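Meta cleavage compound hydrolase (Janthinobacterium, PDB 1J1I) hydrolyses a carbon-carbon bond in the ring-opened meta-cleavage product of carbazole degradation, probably releasing anthranilate, with an alpha/beta-hydrolase fold. Local coordinates at residues Arg29-His43 against Ile59-Met73. Residues are numbered along the deposited sequence; the frame is centred on the assembly and turned at random.
Sequences RYLEAGKGQPVILIH and IPILARHYRVIAMDM
Leu31 and Ala70 exchange backbone hydrogen bonds, as do Ala33 and Val68, in the antiparallel ladder that joins strand 29-33 to strand 67-71. The latter lies between the two strands of 29-43 and runs parallel to 38-42 on its other side, where Val39 N donates to Arg67 O and Leu41 N to Ile69 O. At the Gly34-Gln37 loop two waters add to the direct bonds: one joins Lys35 N to Ala63 O, another Gln37 N to His65 O.

Two salt bridges link side chains across the antiparallel pair and its end. Arg67, its chain extended from CG to NE, brings NE to 2.6 Å from Glu32 OE2, meeting that oxygen on its anti side, while NH2 adds a weak bond to the same atom and also reaches Asn103. Arg29 NH1 approaches Asp72 OD2 at 3.0 Å from the syn side, guanidinium and carboxylate turned 71° apart; Glu18 and Glu50 share the arginine, and Ser51 holds Asp72 OD1. At the C-terminal end, His43 NE2 accepts from Met73 N at 2.9 Å, 24° off the ring plane.

The apolar contacts divide between the faces. On one, Leu41 CD1 packs on Val68 CG1 at 3.6 Å and, with Ala33 and Leu31, meets Ile59 of helix 59-62; Ala33 CB is 3.7 Å from Ile59 CG2. On the other, Ile69 CD1, swung over by chi2 of -71°, lies along the Glu32 chain, and its CG2 touches Tyr30 CD2.

Helix 88-101 covers that second face through Phe98 and Ile99, whereas helix 51-55 packs on the first through Ser51 and Trp55, and 268-281 lies against Leu62 and Tyr66. Strands 17-23 and 108-113 continue the central sheet on either side, and the side chain of Met73 is about 7 Å from that of Ser114, the likely nucleophile.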
ATOM      1  N   ARG A  29     -10.161 -25.577  15.005  1.00 18.45           N
ATOM      2  CA  ARG A  29     -11.388 -24.959  14.528  1.00 19.87           C
ATOM      3  C   ARG A  29     -11.082 -23.870  13.517  1.00 21.18           C
ATOM      4  O   ARG A  29     -10.171 -23.064  13.714  1.00 22.71           O
ATOM      5  CB  ARG A  29     -12.158 -24.344  15.700  1.00 22.25           C
ATOM      6  CG  ARG A  29     -13.408 -23.566  15.300  1.00 22.32           C
ATOM      7  CD  ARG A  29     -13.258 -22.089  15.628  1.00 27.10           C
ATOM      8  NE  ARG A  29     -14.535 -21.387  15.564  1.00 26.19           N
ATOM      9  CZ  ARG A  29     -14.740 -20.168  16.050  1.00 24.11           C
ATOM     10  NH1 ARG A  29     -13.749 -19.508  16.636  1.00 27.25           N
ATOM     11  NH2 ARG A  29     -15.942 -19.613  15.963  1.00 22.02           N
ATOM     12  N   TYR A  30     -11.842 -23.849  12.428  1.00 20.63           N
ATOM     13  CA  TYR A  30     -11.664 -22.821  11.420  1.00 21.49           C
ATOM     14  C   TYR A  30     -12.995 -22.384  10.834  1.00 26.76           C
ATOM     15  O   TYR A  30     -14.009 -23.068  10.980  1.00 27.80           O
ATOM     16  CB  TYR A  30     -10.726 -23.289  10.294  1.00 17.76           C
ATOM     17  CG  TYR A  30     -11.179 -24.489   9.484  1.00 20.45           C
ATOM     18  CD1 TYR A  30     -11.026 -25.789   9.973  1.00 19.91           C
ATOM     19  CD2 TYR A  30     -11.695 -24.330   8.195  1.00 22.04           C
ATOM     20  CE1 TYR A  30     -11.367 -26.905   9.192  1.00 19.00           C
ATOM     21  CE2 TYR A  30     -12.042 -25.433   7.409  1.00 24.11           C
ATOM     22  CZ  TYR A  30     -11.871 -26.717   7.915  1.00 25.43           C
ATOM     23  OH  TYR A  30     -12.187 -27.809   7.132  1.00 24.10           O
ATOM     24  N   LEU A  31     -12.979 -21.222  10.195  1.00 22.77           N
ATOM     25  CA  LEU A  31     -14.152 -20.664   9.541  1.00 22.80           C
ATOM     26  C   LEU A  31     -13.849 -20.732   8.050  1.00 26.19           C
ATOM     27  O   LEU A  31     -12.731 -20.435   7.629  1.00 27.08           O
ATOM     28  CB  LEU A  31     -14.352 -19.207   9.965  1.00 26.23           C
ATOM     29  CG  LEU A  31     -15.129 -18.860  11.239  1.00 30.40           C
ATOM     30  CD1 LEU A  31     -14.947 -19.910  12.310  1.00 29.55           C
ATOM     31  CD2 LEU A  31     -14.679 -17.491  11.716  1.00 28.69           C
ATOM     32  N   GLU A  32     -14.830 -21.126   7.250  1.00 25.28           N
ATOM     33  CA  GLU A  32     -14.607 -21.223   5.815  1.00 24.77           C
ATOM     34  C   GLU A  32     -15.710 -20.583   4.986  1.00 25.79           C
ATOM     35  O   GLU A  32     -16.890 -20.646   5.338  1.00 24.55           O
ATOM     36  CB  GLU A  32     -14.433 -22.687   5.408  1.00 23.47           C
ATOM     37  CG  GLU A  32     -14.432 -22.906   3.907  1.00 29.73           C
ATOM     38  CD  GLU A  32     -14.056 -24.321   3.529  1.00 33.44           C
ATOM     39  OE1 GLU A  32     -14.300 -25.239   4.342  1.00 32.57           O
ATOM     40  OE2 GLU A  32     -13.531 -24.517   2.415  1.00 33.78           O
ATOM     41  N   ALA A  33     -15.298 -19.967   3.881  1.00 25.09           N
ATOM     42  CA  ALA A  33     -16.203 -19.301   2.954  1.00 28.16           C
ATOM     43  C   ALA A  33     -15.486 -19.058   1.632  1.00 29.73           C
ATOM     44  O   ALA A  33     -14.279 -18.811   1.608  1.00 28.84           O
ATOM     45  CB  ALA A  33     -16.663 -17.970   3.536  1.00 26.42           C
ATOM     46  N   GLY A  34     -16.225 -19.138   0.531  1.00 27.25           N
ATOM     47  CA  GLY A  34     -15.624 -18.885  -0.764  1.00 29.23           C
ATOM     48  C   GLY A  34     -15.034 -20.064  -1.509  1.00 30.41           C
ATOM     49  O   GLY A  34     -14.945 -21.175  -0.990  1.00 32.42           O
ATOM     50  N   LYS A  35     -14.617 -19.796  -2.741  1.00 29.16           N
ATOM     51  CA  LYS A  35     -14.037 -20.800  -3.619  1.00 33.22           C
ATOM     52  C   LYS A  35     -12.829 -20.213  -4.327  1.00 31.24           C
ATOM     53  O   LYS A  35     -12.711 -18.994  -4.462  1.00 29.05           O
ATOM     54  CB  LYS A  35     -15.066 -21.228  -4.666  1.00 37.74           C
ATOM     55  CG  LYS A  35     -16.275 -21.966  -4.114  1.00 48.45           C
ATOM     56  CD  LYS A  35     -17.466 -21.863  -5.063  1.00 53.11           C
ATOM     57  CE  LYS A  35     -17.066 -22.055  -6.524  1.00 55.62           C
ATOM     58  NZ  LYS A  35     -16.429 -23.376  -6.787  1.00 62.11           N
ATOM     59  N   GLY A  36     -11.940 -21.086  -4.789  1.00 29.14           N
ATOM     60  CA  GLY A  36     -10.753 -20.631  -5.486  1.00 28.40           C
ATOM     61  C   GLY A  36      -9.479 -20.875  -4.701  1.00 27.57           C
ATOM     62  O   GLY A  36      -9.418 -21.781  -3.867  1.00 26.44           O
ATOM     63  N   GLN A  37      -8.460 -20.067  -4.977  1.00 27.58           N
ATOM     64  CA  GLN A  37      -7.176 -20.185  -4.297  1.00 29.61           C
ATOM     65  C   GLN A  37      -7.385 -20.034  -2.792  1.00 26.39           C
ATOM     66  O   GLN A  37      -8.132 -19.165  -2.351  1.00 23.32           O
ATOM     67  CB  GLN A  37      -6.215 -19.104  -4.798  1.00 28.83           C
ATOM     68  CG  GLN A  37      -5.735 -19.303  -6.228  1.00 38.97           C
ATOM     69  CD  GLN A  37      -4.798 -20.489  -6.363  1.00 48.34           C
ATOM     70  OE1 GLN A  37      -5.207 -21.639  -6.201  1.00 46.66           O
ATOM     71  NE2 GLN A  37      -3.530 -20.211  -6.654  1.00 52.13           N
ATOM     72  N   PRO A  38      -6.723 -20.877  -1.989  1.00 23.19           N
ATOM     73  CA  PRO A  38      -6.854 -20.826  -0.532  1.00 22.76           C
ATOM     74  C   PRO A  38      -6.047 -19.740   0.162  1.00 20.96           C
ATOM     75  O   PRO A  38      -4.852 -19.576  -0.099  1.00 21.79           O
ATOM     76  CB  PRO A  38      -6.392 -22.209  -0.108  1.00 25.07           C
ATOM     77  CG  PRO A  38      -5.288 -22.455  -1.066  1.00 26.07           C
ATOM     78  CD  PRO A  38      -5.917 -22.046  -2.384  1.00 24.49           C
ATOM     79  N   VAL A  39      -6.721 -19.025   1.058  1.00 20.61           N
ATOM     80  CA  VAL A  39      -6.131 -17.955   1.857  1.00 20.57           C
ATOM     81  C   VAL A  39      -6.460 -18.218   3.322  1.00 19.39           C
ATOM     82  O   VAL A  39      -7.634 -18.316   3.692  1.00 22.37           O
ATOM     83  CB  VAL A  39      -6.712 -16.575   1.491  1.00 21.04           C
ATOM     84  CG1 VAL A  39      -6.082 -15.500   2.373  1.00 19.02           C
ATOM     85  CG2 VAL A  39      -6.470 -16.280   0.026  1.00 22.72           C
ATOM     86  N   ILE A  40      -5.423 -18.323   4.151  1.00 18.09           N
ATOM     87  CA  ILE A  40      -5.600 -18.576   5.573  1.00 17.29           C
ATOM     88  C   ILE A  40      -5.419 -17.302   6.390  1.00 18.72           C
ATOM     89  O   ILE A  40      -4.403 -16.614   6.267  1.00 19.25           O
ATOM     90  CB  ILE A  40      -4.586 -19.618   6.087  1.00 22.88           C
ATOM     91  CG1 ILE A  40      -4.774 -20.942   5.336  1.00 29.41           C
ATOM     92  CG2 ILE A  40      -4.753 -19.805   7.600  1.00 25.70           C
ATOM     93  CD1 ILE A  40      -3.820 -22.040   5.779  1.00 31.88           C
ATOM     94  N   LEU A  41      -6.408 -16.995   7.224  1.00 18.70           N
ATOM     95  CA  LEU A  41      -6.363 -15.812   8.072  1.00 19.25           C
ATOM     96  C   LEU A  41      -6.012 -16.266   9.488  1.00 19.21           C
ATOM     97  O   LEU A  41      -6.620 -17.205  10.005  1.00 22.21           O
ATOM     98  CB  LEU A  41      -7.726 -15.100   8.055  1.00 17.00           C
ATOM     99  CG  LEU A  41      -8.328 -14.803   6.670  1.00 20.53           C
ATOM    100  CD1 LEU A  41      -9.675 -14.106   6.830  1.00 19.05           C
ATOM    101  CD2 LEU A  41      -7.372 -13.930   5.848  1.00 20.73           C
ATOM    102  N   ILE A  42      -5.022 -15.612  10.100  1.00 19.35           N
ATOM    103  CA  ILE A  42      -4.586 -15.955  11.455  1.00 20.74           C
ATOM    104  C   ILE A  42      -4.779 -14.765  12.385  1.00 22.31           C
ATOM    105  O   ILE A  42      -4.148 -13.724  12.211  1.00 21.11           O
ATOM    106  CB  ILE A  42      -3.089 -16.359  11.493  1.00 20.90           C
ATOM    107  CG1 ILE A  42      -2.764 -17.323  10.348  1.00 26.81           C
ATOM    108  CG2 ILE A  42      -2.780 -17.055  12.807  1.00 18.33           C
ATOM    109  CD1 ILE A  42      -3.550 -18.606  10.389  1.00 39.42           C
ATOM    110  N   HIS A  43      -5.651 -14.936  13.376  1.00 19.58           N
ATOM    111  CA  HIS A  43      -5.971 -13.896  14.350  1.00 18.49           C
ATOM    112  C   HIS A  43      -4.781 -13.503  15.232  1.00 19.40           C
ATOM    113  O   HIS A  43      -3.766 -14.196  15.275  1.00 20.77           O
ATOM    114  CB  HIS A  43      -7.136 -14.371  15.230  1.00 19.18           C
ATOM    115  CG  HIS A  43      -6.818 -15.588  16.046  1.00 22.70           C
ATOM    116  ND1 HIS A  43      -6.138 -15.523  17.244  1.00 18.01           N
ATOM    117  CD2 HIS A  43      -7.032 -16.904  15.808  1.00 21.68           C
ATOM    118  CE1 HIS A  43      -5.947 -16.745  17.707  1.00 21.80           C
ATOM    119  NE2 HIS A  43      -6.479 -17.603  16.855  1.00 22.05           N
ATOM    120  N   ILE A  59     -13.916 -11.627   5.983  1.00 26.73           N
ATOM    121  CA  ILE A  59     -14.185 -12.880   5.289  1.00 25.31           C
ATOM    122  C   ILE A  59     -15.091 -12.761   4.059  1.00 24.33           C
ATOM    123  O   ILE A  59     -14.731 -13.243   2.990  1.00 21.15           O
ATOM    124  CB  ILE A  59     -14.771 -13.940   6.252  1.00 23.29           C
ATOM    125  CG1 ILE A  59     -13.751 -14.269   7.343  1.00 24.43           C
ATOM    126  CG2 ILE A  59     -15.114 -15.217   5.485  1.00 27.11           C
ATOM    127  CD1 ILE A  59     -14.304 -15.127   8.467  1.00 26.03           C
ATOM    128  N   PRO A  60     -16.263 -12.100   4.187  1.00 29.10           N
ATOM    129  CA  PRO A  60     -17.199 -11.942   3.066  1.00 28.92           C
ATOM    130  C   PRO A  60     -16.555 -11.319   1.839  1.00 27.93           C
ATOM    131  O   PRO A  60     -16.757 -11.768   0.712  1.00 29.62           O
ATOM    132  CB  PRO A  60     -18.284 -11.035   3.652  1.00 31.88           C
ATOM    133  CG  PRO A  60     -18.253 -11.387   5.118  1.00 35.39           C
ATOM    134  CD  PRO A  60     -16.757 -11.341   5.346  1.00 30.58           C
ATOM    135  N   ILE A  61     -15.779 -10.270   2.073  1.00 26.34           N
ATOM    136  CA  ILE A  61     -15.118  -9.567   0.989  1.00 24.18           C
ATOM    137  C   ILE A  61     -14.106 -10.456   0.276  1.00 23.36           C
ATOM    138  O   ILE A  61     -14.119 -10.578  -0.951  1.00 25.84           O
ATOM    139  CB  ILE A  61     -14.406  -8.302   1.517  1.00 23.26           C
ATOM    140  CG1 ILE A  61     -15.417  -7.402   2.236  1.00 29.24           C
ATOM    141  CG2 ILE A  61     -13.755  -7.557   0.370  1.00 27.86           C
ATOM    142  CD1 ILE A  61     -14.793  -6.229   2.972  1.00 25.14           C
ATOM    143  N   LEU A  62     -13.228 -11.086   1.046  1.00 23.76           N
ATOM    144  CA  LEU A  62     -12.215 -11.948   0.459  1.00 23.31           C
ATOM    145  C   LEU A  62     -12.837 -13.174  -0.213  1.00 20.85           C
ATOM    146  O   LEU A  62     -12.383 -13.612  -1.269  1.00 23.23           O
ATOM    147  CB  LEU A  62     -11.208 -12.377   1.533  1.00 23.12           C
ATOM    148  CG  LEU A  62     -10.430 -11.231   2.189  1.00 24.57           C
ATOM    149  CD1 LEU A  62      -9.492 -11.780   3.248  1.00 26.49           C
ATOM    150  CD2 LEU A  62      -9.646 -10.468   1.126  1.00 32.82           C
ATOM    151  N   ALA A  63     -13.889 -13.705   0.398  1.00 25.71           N
ATOM    152  CA  ALA A  63     -14.566 -14.889  -0.115  1.00 25.64           C
ATOM    153  C   ALA A  63     -15.184 -14.706  -1.503  1.00 31.74           C
ATOM    154  O   ALA A  63     -15.590 -15.676  -2.145  1.00 26.81           O
ATOM    155  CB  ALA A  63     -15.630 -15.346   0.878  1.00 26.49           C
ATOM    156  N   ARG A  64     -15.261 -13.466  -1.970  1.00 33.17           N
ATOM    157  CA  ARG A  64     -15.817 -13.219  -3.293  1.00 33.69           C
ATOM    158  C   ARG A  64     -14.814 -13.649  -4.357  1.00 31.96           C
ATOM    159  O   ARG A  64     -15.176 -13.848  -5.518  1.00 32.14           O
ATOM    160  CB  ARG A  64     -16.135 -11.732  -3.476  1.00 34.06           C
ATOM    161  CG  ARG A  64     -17.587 -11.452  -3.822  1.00 47.85           C
ATOM    162  CD  ARG A  64     -18.413 -11.151  -2.583  1.00 50.22           C
ATOM    163  NE  ARG A  64     -18.072  -9.850  -2.010  1.00 55.66           N
ATOM    164  CZ  ARG A  64     -18.715  -9.289  -0.990  1.00 55.93           C
ATOM    165  NH1 ARG A  64     -19.740  -9.912  -0.423  1.00 54.03           N
ATOM    166  NH2 ARG A  64     -18.334  -8.101  -0.538  1.00 53.17           N
ATOM    167  N   HIS A  65     -13.554 -13.811  -3.957  1.00 26.92           N
ATOM    168  CA  HIS A  65     -12.507 -14.176  -4.905  1.00 29.39           C
ATOM    169  C   HIS A  65     -11.613 -15.348  -4.505  1.00 29.02           C
ATOM    170  O   HIS A  65     -10.867 -15.857  -5.338  1.00 28.37           O
ATOM    171  CB  HIS A  65     -11.624 -12.955  -5.169  1.00 32.75           C
ATOM    172  CG  HIS A  65     -12.388 -11.739  -5.591  1.00 42.28           C
ATOM    173  ND1 HIS A  65     -13.023 -11.646  -6.810  1.00 42.06           N
ATOM    174  CD2 HIS A  65     -12.642 -10.577  -4.943  1.00 42.78           C
ATOM    175  CE1 HIS A  65     -13.637 -10.478  -6.894  1.00 45.04           C
ATOM    176  NE2 HIS A  65     -13.422  -9.811  -5.776  1.00 44.19           N
ATOM    177  N   TYR A  66     -11.673 -15.766  -3.242  1.00 25.83           N
ATOM    178  CA  TYR A  66     -10.834 -16.870  -2.776  1.00 25.03           C
ATOM    179  C   TYR A  66     -11.535 -17.779  -1.779  1.00 23.06           C
ATOM    180  O   TYR A  66     -12.607 -17.457  -1.268  1.00 23.87           O
ATOM    181  CB  TYR A  66      -9.573 -16.337  -2.081  1.00 27.66           C
ATOM    182  CG  TYR A  66      -8.693 -15.470  -2.938  1.00 26.13           C
ATOM    183  CD1 TYR A  66      -8.929 -14.101  -3.058  1.00 28.91           C
ATOM    184  CD2 TYR A  66      -7.648 -16.028  -3.671  1.00 21.99           C
ATOM    185  CE1 TYR A  66      -8.145 -13.309  -3.895  1.00 29.14           C
ATOM    186  CE2 TYR A  66      -6.860 -15.249  -4.510  1.00 29.91           C
ATOM    187  CZ  TYR A  66      -7.114 -13.891  -4.620  1.00 28.77           C
ATOM    188  OH  TYR A  66      -6.352 -13.129  -5.470  1.00 28.72           O
ATOM    189  N   ARG A  67     -10.912 -18.925  -1.513  1.00 22.69           N
ATOM    190  CA  ARG A  67     -11.424 -19.859  -0.520  1.00 23.08           C
ATOM    191  C   ARG A  67     -10.785 -19.343   0.768  1.00 23.40           C
ATOM    192  O   ARG A  67      -9.581 -19.499   0.975  1.00 24.24           O
ATOM    193  CB  ARG A  67     -10.938 -21.286  -0.796  1.00 22.87           C
ATOM    194  CG  ARG A  67     -11.473 -22.306   0.199  1.00 22.76           C
ATOM    195  CD  ARG A  67     -10.845 -23.677   0.007  1.00 26.07           C
ATOM    196  NE  ARG A  67     -11.308 -24.614   1.026  1.00 27.28           N
ATOM    197  CZ  ARG A  67     -10.776 -25.812   1.245  1.00 24.98           C
ATOM    198  NH1 ARG A  67      -9.750 -26.231   0.517  1.00 23.55           N
ATOM    199  NH2 ARG A  67     -11.276 -26.589   2.194  1.00 26.13           N
ATOM    200  N   VAL A  68     -11.588 -18.715   1.619  1.00 20.00           N
ATOM    201  CA  VAL A  68     -11.093 -18.148   2.867  1.00 20.33           C
ATOM    202  C   VAL A  68     -11.178 -19.124   4.036  1.00 21.14           C
ATOM    203  O   VAL A  68     -12.235 -19.694   4.311  1.00 22.77           O
ATOM    204  CB  VAL A  68     -11.869 -16.869   3.226  1.00 23.12           C
ATOM    205  CG1 VAL A  68     -11.301 -16.260   4.491  1.00 17.06           C
ATOM    206  CG2 VAL A  68     -11.805 -15.877   2.063  1.00 23.55           C
ATOM    207  N   ILE A  69     -10.058 -19.293   4.729  1.00 20.46           N
ATOM    208  CA  ILE A  69      -9.965 -20.207   5.866  1.00 20.64           C
ATOM    209  C   ILE A  69      -9.373 -19.460   7.064  1.00 21.27           C
ATOM    210  O   ILE A  69      -8.177 -19.164   7.089  1.00 22.23           O
ATOM    211  CB  ILE A  69      -9.050 -21.412   5.513  1.00 19.94           C
ATOM    212  CG1 ILE A  69      -9.615 -22.175   4.304  1.00 22.33           C
ATOM    213  CG2 ILE A  69      -8.878 -22.320   6.726  1.00 18.41           C
ATOM    214  CD1 ILE A  69     -10.896 -22.967   4.568  1.00 27.37           C
ATOM    215  N   ALA A  70     -10.219 -19.144   8.044  1.00 20.96           N
ATOM    216  CA  ALA A  70      -9.789 -18.435   9.248  1.00 17.20           C
ATOM    217  C   ALA A  70      -9.568 -19.472  10.349  1.00 20.49           C
ATOM    218  O   ALA A  70     -10.522 -20.036  10.882  1.00 22.89           O
ATOM    219  CB  ALA A  70     -10.855 -17.422   9.671  1.00 18.12           C
ATOM    220  N   MET A  71      -8.300 -19.703  10.686  1.00 19.30           N
ATOM    221  CA  MET A  71      -7.905 -20.710  11.678  1.00 20.70           C
ATOM    222  C   MET A  71      -7.603 -20.188  13.081  1.00 21.67           C
ATOM    223  O   MET A  71      -6.903 -19.195  13.236  1.00 19.87           O
ATOM    224  CB  MET A  71      -6.662 -21.448  11.164  1.00 20.25           C
ATOM    225  CG  MET A  71      -6.124 -22.556  12.077  1.00 17.88           C
ATOM    226  SD  MET A  71      -4.346 -22.885  11.803  1.00 21.60           S
ATOM    227  CE  MET A  71      -3.622 -21.751  13.024  1.00 19.89           C
ATOM    228  N   ASP A  72      -8.125 -20.874  14.098  1.00 18.97           N
ATOM    229  CA  ASP A  72      -7.833 -20.504  15.482  1.00 16.45           C
ATOM    230  C   ASP A  72      -6.490 -21.136  15.829  1.00 20.73           C
ATOM    231  O   ASP A  72      -6.291 -22.339  15.623  1.00 21.32           O
ATOM    232  CB  ASP A  72      -8.896 -21.049  16.444  1.00 21.40           C
ATOM    233  CG  ASP A  72     -10.132 -20.176  16.513  1.00 22.30           C
ATOM    234  OD1 ASP A  72     -10.192 -19.143  15.802  1.00 23.61           O
ATOM    235  OD2 ASP A  72     -11.045 -20.532  17.288  1.00 24.29           O
ATOM    236  N   MET A  73      -5.562 -20.333  16.340  1.00 19.50           N
ATOM    237  CA  MET A  73      -4.258 -20.857  16.712  1.00 18.60           C
ATOM    238  C   MET A  73      -4.334 -21.790  17.914  1.00 23.23           C
ATOM    239  O   MET A  73      -5.299 -21.777  18.679  1.00 17.18           O
ATOM    240  CB  MET A  73      -3.289 -19.723  17.055  1.00 20.02           C
ATOM    241  CG  MET A  73      -2.841 -18.876  15.865  1.00 18.48           C
ATOM    242  SD  MET A  73      -1.557 -17.709  16.349  1.00 23.39           S
ATOM    243  CE  MET A  73      -2.550 -16.429  17.118  1.00 17.58           C
TER
HETATM  244  O   HOH W   1     -14.851 -17.309  -4.350  1.00 38.04           O
HETATM  245  O   HOH W   2      -9.213 -17.810  -6.309  1.00 25.96           O
HETATM  246  O   HOH W   3      -8.053 -16.445  12.311  1.00 17.11           O